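Side-chain contacts in anti-H(O) lectin 1 (Ulex europaeus, PDB 1FX5), which binds carbohydrate with specificity for L-fucose, acting as a legume lectin that also holds calcium and manganese ions: residues A53-W58 with W231-T236; F91-P96 with E204-W209; V122-D127 with V170-E175. All blocks are in the same frame, centred on the assembly; numbering follows the deposited sequence.

Interaction 1 (A53-W58 with W231-T236). Unlike the reference sequence in segment 231-236: Thr236 (reference Asn).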
loop_
_atom_site.group_PDB
_atom_site.type_symbol
_atom_site.label_atom_id
_atom_site.label_comp_id
_atom_site.label_asym_id
_atom_site.label_seq_id
_atom_site.Cartn_x
_atom_site.Cartn_y
_atom_site.Cartn_z
ATOM N N ALA A 53 1.625 -2.890 -2.907
ATOM C CA ALA A 53 2.724 -1.987 -2.572
ATOM C C ALA A 53 3.915 -2.703 -1.903
ATOM O O ALA A 53 3.711 -3.506 -0.996
ATOM C CB ALA A 53 2.214 -0.897 -1.620
ATOM N N PRO A 54 5.167 -2.404 -2.332
ATOM C CA PRO A 54 6.348 -3.035 -1.721
ATOM C C PRO A 54 6.531 -2.486 -0.287
ATOM O O PRO A 54 6.086 -1.369 0.038
ATOM C CB PRO A 54 7.499 -2.589 -2.628
ATOM C CG PRO A 54 6.835 -2.338 -3.950
ATOM C CD PRO A 54 5.542 -1.659 -3.549
ATOM N N ILE A 55 7.182 -3.279 0.558
ATOM C CA ILE A 55 7.442 -2.929 1.943
ATOM C C ILE A 55 8.925 -2.620 2.080
ATOM O O ILE A 55 9.767 -3.317 1.495
ATOM C CB ILE A 55 7.148 -4.148 2.872
ATOM C CG1 ILE A 55 5.800 -4.792 2.527
ATOM C CG2 ILE A 55 7.149 -3.741 4.325
ATOM C CD1 ILE A 55 4.602 -3.935 2.788
ATOM N N HIS A 56 9.238 -1.578 2.845
ATOM C CA HIS A 56 10.613 -1.151 3.095
ATOM C C HIS A 56 11.019 -2.024 4.282
ATOM O O HIS A 56 10.610 -1.746 5.410
ATOM C CB HIS A 56 10.627 0.329 3.494
ATOM C CG HIS A 56 11.961 1.003 3.335
ATOM N ND1 HIS A 56 13.056 0.373 2.767
ATOM C CD2 HIS A 56 12.369 2.246 3.661
ATOM C CE1 HIS A 56 14.080 1.212 2.752
ATOM N NE2 HIS A 56 13.695 2.356 3.287
ATOM N N ILE A 57 11.781 -3.086 4.041
ATOM C CA ILE A 57 12.178 -3.964 5.133
ATOM C C ILE A 57 13.440 -3.545 5.884
ATOM O O ILE A 57 13.574 -3.800 7.081
ATOM C CB ILE A 57 12.167 -5.445 4.692
ATOM C CG1 ILE A 57 11.980 -6.360 5.905
ATOM C CG2 ILE A 57 13.445 -5.804 4.002
ATOM C CD1 ILE A 57 10.603 -6.291 6.527
ATOM N N TRP A 58 14.410 -2.989 5.184
ATOM C CA TRP A 58 15.610 -2.546 5.868
ATOM C C TRP A 58 16.108 -1.312 5.137
ATOM O O TRP A 58 15.746 -1.081 3.978
ATOM C CB TRP A 58 16.662 -3.638 6.103
ATOM C CG TRP A 58 17.308 -4.190 4.905
ATOM C CD1 TRP A 58 16.870 -5.230 4.149
ATOM C CD2 TRP A 58 18.564 -3.791 4.354
ATOM N NE1 TRP A 58 17.779 -5.513 3.167
ATOM C CE2 TRP A 58 18.825 -4.650 3.268
ATOM C CE3 TRP A 58 19.492 -2.802 4.682
ATOM C CZ2 TRP A 58 19.992 -4.546 2.501
ATOM C CZ3 TRP A 58 20.648 -2.703 3.926
ATOM C CH2 TRP A 58 20.887 -3.572 2.843
ATOM N N TRP A 231 -6.721 -11.162 6.736
ATOM C CA TRP A 231 -5.302 -10.906 6.832
ATOM C C TRP A 231 -5.023 -9.550 7.443
ATOM O O TRP A 231 -5.614 -8.548 7.031
ATOM C CB TRP A 231 -4.739 -10.939 5.405
ATOM C CG TRP A 231 -3.257 -10.801 5.246
ATOM C CD1 TRP A 231 -2.285 -11.079 6.181
ATOM C CD2 TRP A 231 -2.569 -10.430 4.044
ATOM N NE1 TRP A 231 -1.037 -10.910 5.621
ATOM C CE2 TRP A 231 -1.182 -10.516 4.314
ATOM C CE3 TRP A 231 -2.991 -10.046 2.763
ATOM C CZ2 TRP A 231 -0.212 -10.232 3.342
ATOM C CZ3 TRP A 231 -2.029 -9.764 1.798
ATOM C CH2 TRP A 231 -0.654 -9.860 2.095
ATOM N N TYR A 232 -4.104 -9.526 8.400
ATOM C CA TYR A 232 -3.702 -8.307 9.080
ATOM C C TYR A 232 -2.171 -8.265 9.000
ATOM O O TYR A 232 -1.519 -9.304 9.225
ATOM C CB TYR A 232 -4.170 -8.329 10.536
ATOM C CG TYR A 232 -3.477 -7.301 11.394
ATOM C CD1 TYR A 232 -3.907 -5.977 11.417
ATOM C CD2 TYR A 232 -2.378 -7.654 12.182
ATOM C CE1 TYR A 232 -3.269 -5.029 12.207
ATOM C CE2 TYR A 232 -1.721 -6.714 12.980
ATOM C CZ TYR A 232 -2.172 -5.403 12.988
ATOM O OH TYR A 232 -1.532 -4.465 13.785
ATOM N N PHE A 233 -1.603 -7.083 8.719
ATOM C CA PHE A 233 -0.153 -6.924 8.612
ATOM C C PHE A 233 0.309 -5.552 9.051
ATOM O O PHE A 233 -0.298 -4.542 8.682
ATOM C CB PHE A 233 0.288 -7.107 7.152
ATOM C CG PHE A 233 1.767 -6.909 6.926
ATOM C CD1 PHE A 233 2.642 -7.985 6.997
ATOM C CD2 PHE A 233 2.287 -5.641 6.647
ATOM C CE1 PHE A 233 4.024 -7.812 6.796
ATOM C CE2 PHE A 233 3.661 -5.455 6.445
ATOM C CZ PHE A 233 4.532 -6.547 6.522
ATOM N N THR A 234 1.425 -5.506 9.773
ATOM C CA THR A 234 1.971 -4.249 10.237
ATOM C C THR A 234 3.494 -4.321 10.391
ATOM O O THR A 234 4.033 -5.323 10.910
ATOM C CB THR A 234 1.291 -3.785 11.559
ATOM O OG1 THR A 234 1.979 -2.651 12.092
ATOM C CG2 THR A 234 1.363 -4.844 12.585
ATOM N N SER A 235 4.195 -3.324 9.840
ATOM C CA SER A 235 5.656 -3.264 9.931
ATOM C C SER A 235 6.030 -1.871 10.383
ATOM O O SER A 235 5.335 -0.877 10.061
ATOM C CB SER A 235 6.358 -3.579 8.616
ATOM O OG SER A 235 5.994 -2.658 7.610
ATOM N N THR A 236 7.150 -1.795 11.095
ATOM C CA THR A 236 7.639 -0.529 11.606
ATOM C C THR A 236 9.137 -0.631 11.928
ATOM O O THR A 236 9.666 -1.731 12.160
ATOM C CB THR A 236 6.878 -0.162 12.909
ATOM O OG1 THR A 236 7.304 1.116 13.382
ATOM C CG2 THR A 236 7.173 -1.170 14.005
HETATM O O HOH W 1 8.232 -0.693 7.264
#

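Interaction 2 (F91-P96 with E204-W209)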
loop_
_atom_site.group_PDB
_atom_site.type_symbol
_atom_site.label_atom_id
_atom_site.label_comp_id
_atom_site.label_asym_id
_atom_site.label_seq_id
_atom_site.Cartn_x
_atom_site.Cartn_y
_atom_site.Cartn_z
ATOM N N PHE A 91 3.681 -18.234 3.446
ATOM C CA PHE A 91 3.613 -16.783 3.698
ATOM C C PHE A 91 5.084 -16.467 3.311
ATOM O O PHE A 91 6.013 -17.116 3.826
ATOM C CB PHE A 91 3.345 -16.352 5.133
ATOM C CG PHE A 91 3.497 -14.853 5.324
ATOM C CD1 PHE A 91 4.693 -14.312 5.787
ATOM C CD2 PHE A 91 2.492 -13.978 4.918
ATOM C CE1 PHE A 91 4.897 -12.932 5.832
ATOM C CE2 PHE A 91 2.691 -12.603 4.961
ATOM C CZ PHE A 91 3.903 -12.081 5.419
ATOM N N PHE A 92 5.323 -15.498 2.427
ATOM C CA PHE A 92 6.701 -15.208 2.034
ATOM C C PHE A 92 7.090 -13.769 1.732
ATOM O O PHE A 92 6.230 -12.904 1.529
ATOM C CB PHE A 92 7.064 -16.083 0.813
ATOM C CG PHE A 92 6.393 -15.647 -0.485
ATOM C CD1 PHE A 92 5.029 -15.812 -0.681
ATOM C CD2 PHE A 92 7.130 -15.049 -1.496
ATOM C CE1 PHE A 92 4.399 -15.378 -1.858
ATOM C CE2 PHE A 92 6.515 -14.611 -2.685
ATOM C CZ PHE A 92 5.143 -14.775 -2.857
ATOM N N LEU A 93 8.397 -13.506 1.775
ATOM C CA LEU A 93 8.953 -12.173 1.490
ATOM C C LEU A 93 9.934 -12.432 0.341
ATOM O O LEU A 93 10.755 -13.356 0.432
ATOM C CB LEU A 93 9.681 -11.586 2.713
ATOM C CG LEU A 93 8.779 -11.243 3.910
ATOM C CD1 LEU A 93 8.887 -12.340 4.911
ATOM C CD2 LEU A 93 9.188 -9.983 4.584
ATOM N N ALA A 94 9.805 -11.684 -0.756
ATOM C CA ALA A 94 10.699 -11.855 -1.921
ATOM C C ALA A 94 10.809 -10.574 -2.760
ATOM O O ALA A 94 10.149 -9.587 -2.461
ATOM C CB ALA A 94 10.182 -12.981 -2.806
ATOM N N PRO A 95 11.714 -10.537 -3.753
ATOM C CA PRO A 95 11.809 -9.318 -4.574
ATOM C C PRO A 95 10.400 -9.057 -5.134
ATOM O O PRO A 95 9.749 -9.983 -5.593
ATOM C CB PRO A 95 12.798 -9.727 -5.661
ATOM C CG PRO A 95 13.749 -10.639 -4.892
ATOM C CD PRO A 95 12.761 -11.512 -4.117
ATOM N N PRO A 96 9.927 -7.790 -5.133
ATOM C CA PRO A 96 8.575 -7.452 -5.628
ATOM C C PRO A 96 8.217 -7.827 -7.052
ATOM O O PRO A 96 7.048 -8.035 -7.379
ATOM C CB PRO A 96 8.457 -5.948 -5.367
ATOM C CG PRO A 96 9.880 -5.471 -5.383
ATOM C CD PRO A 96 10.668 -6.578 -4.718
ATOM N N GLU A 204 21.027 -9.523 5.388
ATOM C CA GLU A 204 21.967 -10.312 4.615
ATOM C C GLU A 204 21.339 -11.222 3.564
ATOM O O GLU A 204 22.050 -11.805 2.747
ATOM C CB GLU A 204 22.782 -11.193 5.558
ATOM C CG GLU A 204 23.757 -10.450 6.438
ATOM C CD GLU A 204 24.619 -11.423 7.221
ATOM O OE1 GLU A 204 25.352 -12.195 6.556
ATOM O OE2 GLU A 204 24.543 -11.441 8.480
ATOM N N ILE A 205 20.022 -11.363 3.593
ATOM C CA ILE A 205 19.329 -12.225 2.657
ATOM C C ILE A 205 18.366 -11.572 1.668
ATOM O O ILE A 205 18.298 -11.980 0.499
ATOM C CB ILE A 205 18.634 -13.345 3.485
ATOM C CG1 ILE A 205 19.702 -14.335 3.952
ATOM C CG2 ILE A 205 17.540 -14.059 2.701
ATOM C CD1 ILE A 205 19.686 -14.552 5.401
ATOM N N LEU A 206 17.666 -10.532 2.120
ATOM C CA LEU A 206 16.689 -9.808 1.291
ATOM C C LEU A 206 17.099 -8.407 0.799
ATOM O O LEU A 206 17.993 -7.767 1.357
ATOM C CB LEU A 206 15.379 -9.643 2.091
ATOM C CG LEU A 206 14.646 -10.871 2.667
ATOM C CD1 LEU A 206 13.538 -10.452 3.671
ATOM C CD2 LEU A 206 14.062 -11.659 1.531
ATOM N N PRO A 207 16.490 -7.940 -0.305
ATOM C CA PRO A 207 16.831 -6.586 -0.788
ATOM C C PRO A 207 16.124 -5.571 0.166
ATOM O O PRO A 207 15.328 -5.986 1.028
ATOM C CB PRO A 207 16.233 -6.567 -2.195
ATOM C CG PRO A 207 15.090 -7.562 -2.113
ATOM C CD PRO A 207 15.629 -8.668 -1.253
ATOM N N GLU A 208 16.392 -4.271 0.051
ATOM C CA GLU A 208 15.735 -3.300 0.944
ATOM C C GLU A 208 14.208 -3.235 0.849
ATOM O O GLU A 208 13.537 -2.886 1.837
ATOM C CB GLU A 208 16.265 -1.903 0.710
ATOM C CG GLU A 208 17.673 -1.699 1.139
ATOM C CD GLU A 208 18.153 -0.343 0.703
ATOM O OE1 GLU A 208 17.749 0.667 1.336
ATOM O OE2 GLU A 208 18.880 -0.302 -0.313
ATOM N N TRP A 209 13.676 -3.465 -0.352
ATOM C CA TRP A 209 12.225 -3.441 -0.589
ATOM C C TRP A 209 11.764 -4.818 -1.058
ATOM O O TRP A 209 12.306 -5.358 -2.047
ATOM C CB TRP A 209 11.853 -2.403 -1.665
ATOM C CG TRP A 209 12.081 -0.971 -1.273
ATOM C CD1 TRP A 209 13.264 -0.286 -1.327
ATOM C CD2 TRP A 209 11.091 -0.031 -0.804
ATOM N NE1 TRP A 209 13.075 1.020 -0.923
ATOM C CE2 TRP A 209 11.752 1.205 -0.602
ATOM C CE3 TRP A 209 9.717 -0.111 -0.535
ATOM C CZ2 TRP A 209 11.081 2.356 -0.146
ATOM C CZ3 TRP A 209 9.052 1.027 -0.080
ATOM C CH2 TRP A 209 9.737 2.245 0.108
#

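Interaction 3 (V122-D127 with V170-E175). With MN (manganese (II) ion), chain F; CA (calcium ion), chain G.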
loop_
_atom_site.group_PDB
_atom_site.type_symbol
_atom_site.label_atom_id
_atom_site.label_comp_id
_atom_site.label_asym_id
_atom_site.label_seq_id
_atom_site.Cartn_x
_atom_site.Cartn_y
_atom_site.Cartn_z
ATOM N N VAL A 122 12.515 -15.674 1.842
ATOM C CA VAL A 122 12.404 -16.213 3.193
ATOM C C VAL A 122 10.920 -16.590 3.256
ATOM O O VAL A 122 10.050 -15.743 3.011
ATOM C CB VAL A 122 12.695 -15.183 4.293
ATOM C CG1 VAL A 122 12.302 -15.770 5.667
ATOM C CG2 VAL A 122 14.171 -14.829 4.309
ATOM N N ALA A 123 10.611 -17.844 3.536
ATOM C CA ALA A 123 9.215 -18.251 3.602
ATOM C C ALA A 123 8.897 -19.150 4.784
ATOM O O ALA A 123 9.763 -19.906 5.265
ATOM C CB ALA A 123 8.821 -18.975 2.302
ATOM N N VAL A 124 7.668 -19.035 5.274
ATOM C CA VAL A 124 7.207 -19.842 6.392
ATOM C C VAL A 124 6.267 -20.803 5.662
ATOM O O VAL A 124 5.271 -20.361 5.066
ATOM C CB VAL A 124 6.420 -19.002 7.442
ATOM C CG1 VAL A 124 5.817 -19.921 8.517
ATOM C CG2 VAL A 124 7.349 -18.009 8.101
ATOM N N GLU A 125 6.622 -22.085 5.621
ATOM C CA GLU A 125 5.787 -23.077 4.945
ATOM C C GLU A 125 4.927 -23.981 5.867
ATOM O O GLU A 125 5.348 -24.383 6.957
ATOM C CB GLU A 125 6.635 -23.964 4.005
ATOM C CG GLU A 125 7.657 -24.837 4.759
ATOM C CD GLU A 125 8.362 -25.862 3.890
ATOM O OE1 GLU A 125 8.526 -27.012 4.335
ATOM O OE2 GLU A 125 8.781 -25.535 2.772
ATOM N N PHE A 126 3.730 -24.301 5.362
ATOM C CA PHE A 126 2.710 -25.149 5.989
ATOM C C PHE A 126 2.660 -26.244 4.912
ATOM O O PHE A 126 1.825 -26.227 3.980
ATOM C CB PHE A 126 1.388 -24.374 6.106
ATOM C CG PHE A 126 1.502 -23.125 6.965
ATOM C CD1 PHE A 126 1.759 -21.892 6.391
ATOM C CD2 PHE A 126 1.423 -23.207 8.360
ATOM C CE1 PHE A 126 1.942 -20.773 7.189
ATOM C CE2 PHE A 126 1.603 -22.076 9.165
ATOM C CZ PHE A 126 1.865 -20.863 8.573
ATOM N N ASP A 127 3.654 -27.125 5.013
ATOM C CA ASP A 127 3.881 -28.242 4.117
ATOM C C ASP A 127 3.061 -29.483 4.456
ATOM O O ASP A 127 3.347 -30.181 5.439
ATOM C CB ASP A 127 5.387 -28.520 4.142
ATOM C CG ASP A 127 5.853 -29.381 2.988
ATOM O OD1 ASP A 127 7.055 -29.363 2.660
ATOM O OD2 ASP A 127 5.028 -30.086 2.404
ATOM N N VAL A 170 -3.148 -18.302 12.363
ATOM C CA VAL A 170 -1.685 -18.183 12.306
ATOM C C VAL A 170 -1.143 -16.807 12.708
ATOM O O VAL A 170 -1.745 -15.752 12.424
ATOM C CB VAL A 170 -1.163 -18.483 10.854
ATOM C CG1 VAL A 170 0.364 -18.298 10.753
ATOM C CG2 VAL A 170 -1.576 -19.881 10.420
ATOM N N GLU A 171 -0.003 -16.813 13.374
ATOM C CA GLU A 171 0.614 -15.570 13.786
ATOM C C GLU A 171 2.123 -15.685 13.539
ATOM O O GLU A 171 2.763 -16.638 14.015
ATOM C CB GLU A 171 0.325 -15.260 15.241
ATOM C CG GLU A 171 0.775 -13.874 15.598
ATOM C CD GLU A 171 0.400 -13.496 17.005
ATOM O OE1 GLU A 171 -0.678 -13.946 17.471
ATOM O OE2 GLU A 171 1.184 -12.754 17.642
ATOM N N ILE A 172 2.667 -14.730 12.781
ATOM C CA ILE A 172 4.092 -14.688 12.442
ATOM C C ILE A 172 4.683 -13.354 12.891
ATOM O O ILE A 172 4.157 -12.278 12.548
ATOM C CB ILE A 172 4.319 -14.886 10.910
ATOM C CG1 ILE A 172 3.662 -16.189 10.464
ATOM C CG2 ILE A 172 5.824 -14.978 10.592
ATOM C CD1 ILE A 172 3.672 -16.411 8.964
ATOM N N ILE A 173 5.812 -13.415 13.587
ATOM C CA ILE A 173 6.472 -12.211 14.090
ATOM C C ILE A 173 7.982 -12.127 13.834
ATOM O O ILE A 173 8.707 -13.136 13.953
ATOM C CB ILE A 173 6.312 -12.162 15.654
ATOM C CG1 ILE A 173 4.842 -12.097 16.049
ATOM C CG2 ILE A 173 7.071 -10.990 16.269
ATOM C CD1 ILE A 173 4.606 -12.516 17.485
ATOM N N TYR A 174 8.456 -10.955 13.429
ATOM C CA TYR A 174 9.881 -10.807 13.209
ATOM C C TYR A 174 10.281 -9.658 14.132
ATOM O O TYR A 174 9.745 -8.549 14.021
ATOM C CB TYR A 174 10.266 -10.500 11.759
ATOM C CG TYR A 174 11.784 -10.438 11.565
ATOM C CD1 TYR A 174 12.575 -11.590 11.645
ATOM C CD2 TYR A 174 12.432 -9.227 11.349
ATOM C CE1 TYR A 174 13.964 -11.536 11.524
ATOM C CE2 TYR A 174 13.824 -9.155 11.223
ATOM C CZ TYR A 174 14.583 -10.304 11.315
ATOM O OH TYR A 174 15.965 -10.201 11.216
ATOM N N GLU A 175 11.117 -9.958 15.119
ATOM C CA GLU A 175 11.581 -8.946 16.061
ATOM C C GLU A 175 13.015 -8.606 15.639
ATOM O O GLU A 175 13.938 -9.395 15.864
ATOM C CB GLU A 175 11.573 -9.487 17.479
ATOM C CG GLU A 175 12.051 -8.453 18.463
ATOM C CD GLU A 175 12.454 -9.055 19.789
ATOM O OE1 GLU A 175 13.677 -9.110 20.069
ATOM O OE2 GLU A 175 11.552 -9.478 20.547
HETATM MN MN MN F . 9.018 -28.966 3.486
HETATM CA CA CA G . 6.645 -31.047 0.765
HETATM O O HOH W 2 9.721 -27.900 1.791
HETATM O O HOH W 3 10.892 -28.645 4.581
HETATM O O HOH W 4 4.785 -30.255 -0.327
HETATM O O HOH W 5 7.946 -29.363 -0.223
#

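Interaction 1 (A53-W58 with W231-T236)
Ile55 is turned so that its two branches meet two different residues of 231-236. Its CG2 stands anti to the backbone N and its CG1 lies beside that N (chi1 -47°). The second torsion then carries CD1 to the Phe233 ring. Phe233 has CG anti to its own backbone N (chi1 178°), which sends the ring out toward Ile55. CD1 of Ile55 lies 4.1 Å from CE2 of Phe233, and the two side chains pass alongside one another, pointing opposite ways. The other branch goes to Ser235. CG2 of Ile55 is 3.6 Å from OG of Ser235, a contact between a methyl and a hydroxyl.

The same hydroxyl donates a hydrogen bond to a water, with OG of Ser235 3.0 Å from the water oxygen. That water in turn donates to the backbone of 53-58, its oxygen lying 3.2 Å from O of His56. No direct hydrogen bond joins the two segments. Around them, Leu4 touches both Ile55 and Ser235, and Val212 touches both Ile55 and Phe233. Strand 44-59 belongs to the curved front sheet of the legume lectin sandwich, and strand 224-236 to the flat back sheet, so the contact spans the space between them.

The chemistry is therefore mostly dispersive, with one polar group buried among apolar ones. The water accepts the hydrogen bond of the buried Ser235 hydroxyl and gives these two segments a water-mediated polar link.

Interaction 2 (F91-P96 with E204-W209)
Apolar contacts come first, and Leu206 makes one with Leu93. CD1 of Leu206 lies 4.1 Å from CB of Leu93, so a branch end meets the root of the other side chain. Leu206 has CG beside its backbone N (chi1 -56°), and from there the fork spreads over the strand. A second apolar pair is made by two prolines. CG of Pro95 faces CG of Pro207 at 4.4 Å, a looser touch between ring corners. These two residues also have the nearest alpha carbons, with CA of Pro95 6.9 Å from CA of Pro207.

In the legume lectin sandwich, 91-94 is part of the curved front sheet. Residues 204-209 form the loop that leads into its neighbour, strand 209-219. Backbone bonds of Phe92 with Gly213 and of Ala94 with Ser211 join the two strands. The touching parts, 93-96 and 206-209, run at 49° to each other.

Contacts of carbon with carbonyl oxygen make up the second kind. CD of Pro96 approaches O of Trp209 to 3.4 Å. CD2 of Leu206 lies 3.9 Å from O of Leu93, so both methyls of Leu206 touch the same residue. No hydrogen bond crosses between the segments. The loop is also tied to strand 44-59: O of Leu206 accepts from NE1 of Trp58, and the Trp209 indole stacks on the ring of His56.

Interaction 3 (V122-D127 with V170-E175)
Strands 122-127 and 170-175 run in roughly opposite directions in facing sheets, with CA of Val124 8.5 Å from CA of Ile172 and CA of Phe126 10.4 Å from CA of Val170. Val124 and Ile172 approach from opposing strands, and the end methyl of Ile172 makes the touch. CD1 of Ile172 is 4.1 Å from CB of Val124 and about as far from both of its methyls, so it rests against the flank of the valine. Ile172 reaches it because its chain is extended beyond CG1 (chi2 173°).

The second pair bridges the wider gap. CZ of Phe126 comes to 3.7 Å from CG1 of Val170, and CG2 of Val170 lies only slightly farther from CZ of Phe126. With CG beside the backbone N (chi1 -61°), the ring leaves the strand toward Val170. Ala183 touches both Val124 and Ile172, and Leu185 touches Phe126.

Glu125 and Asp127 point to the other face of the strand and bind the metals. OE1 of Glu125 holds manganese at 2.2 Å. OE2 of Glu125 accepts a hydrogen bond from a water that is itself a manganese ligand. OD1 of Asp127 bridges the ions, 2.2 Å from manganese and 2.6 Å from calcium. OD2 of Asp127 also binds calcium, at 2.5 Å. Asp137 and His142 complete the protein ligands of manganese, while the backbone O of Ile129 and the side chains of Asn134 and Asp137 do so for calcium. Two waters join each ion.

One strand therefore packs into the sandwich core with one face and carries the ions on the other. This is the paired manganese and calcium site of legume lectins, built on the curved front sheet, where the ions probably lie next to the sugar-binding loops, as in relatives.

From the N terminus the chain passes 53-58, then 91-96, then 122-127, and meets their partners in reverse order. Interaction 3 closes first, when 170-175 returns opposite 122-127 in the facing sheet. Interaction 2 closes next at 204-209, and interaction 1 last at 231-236. The three loops are thus nested, and none cross. Interactions 1 and 3 each join the front sheet to the back sheet, at places whose centres are about 14 Å apart. Interaction 2 stays at the front sheet and links the other two. Its strand 88-94 is hydrogen-bonded through the backbone to 122-127, and its loop is hydrogen-bonded to 53-58 through Ile57 N and Glu208 O.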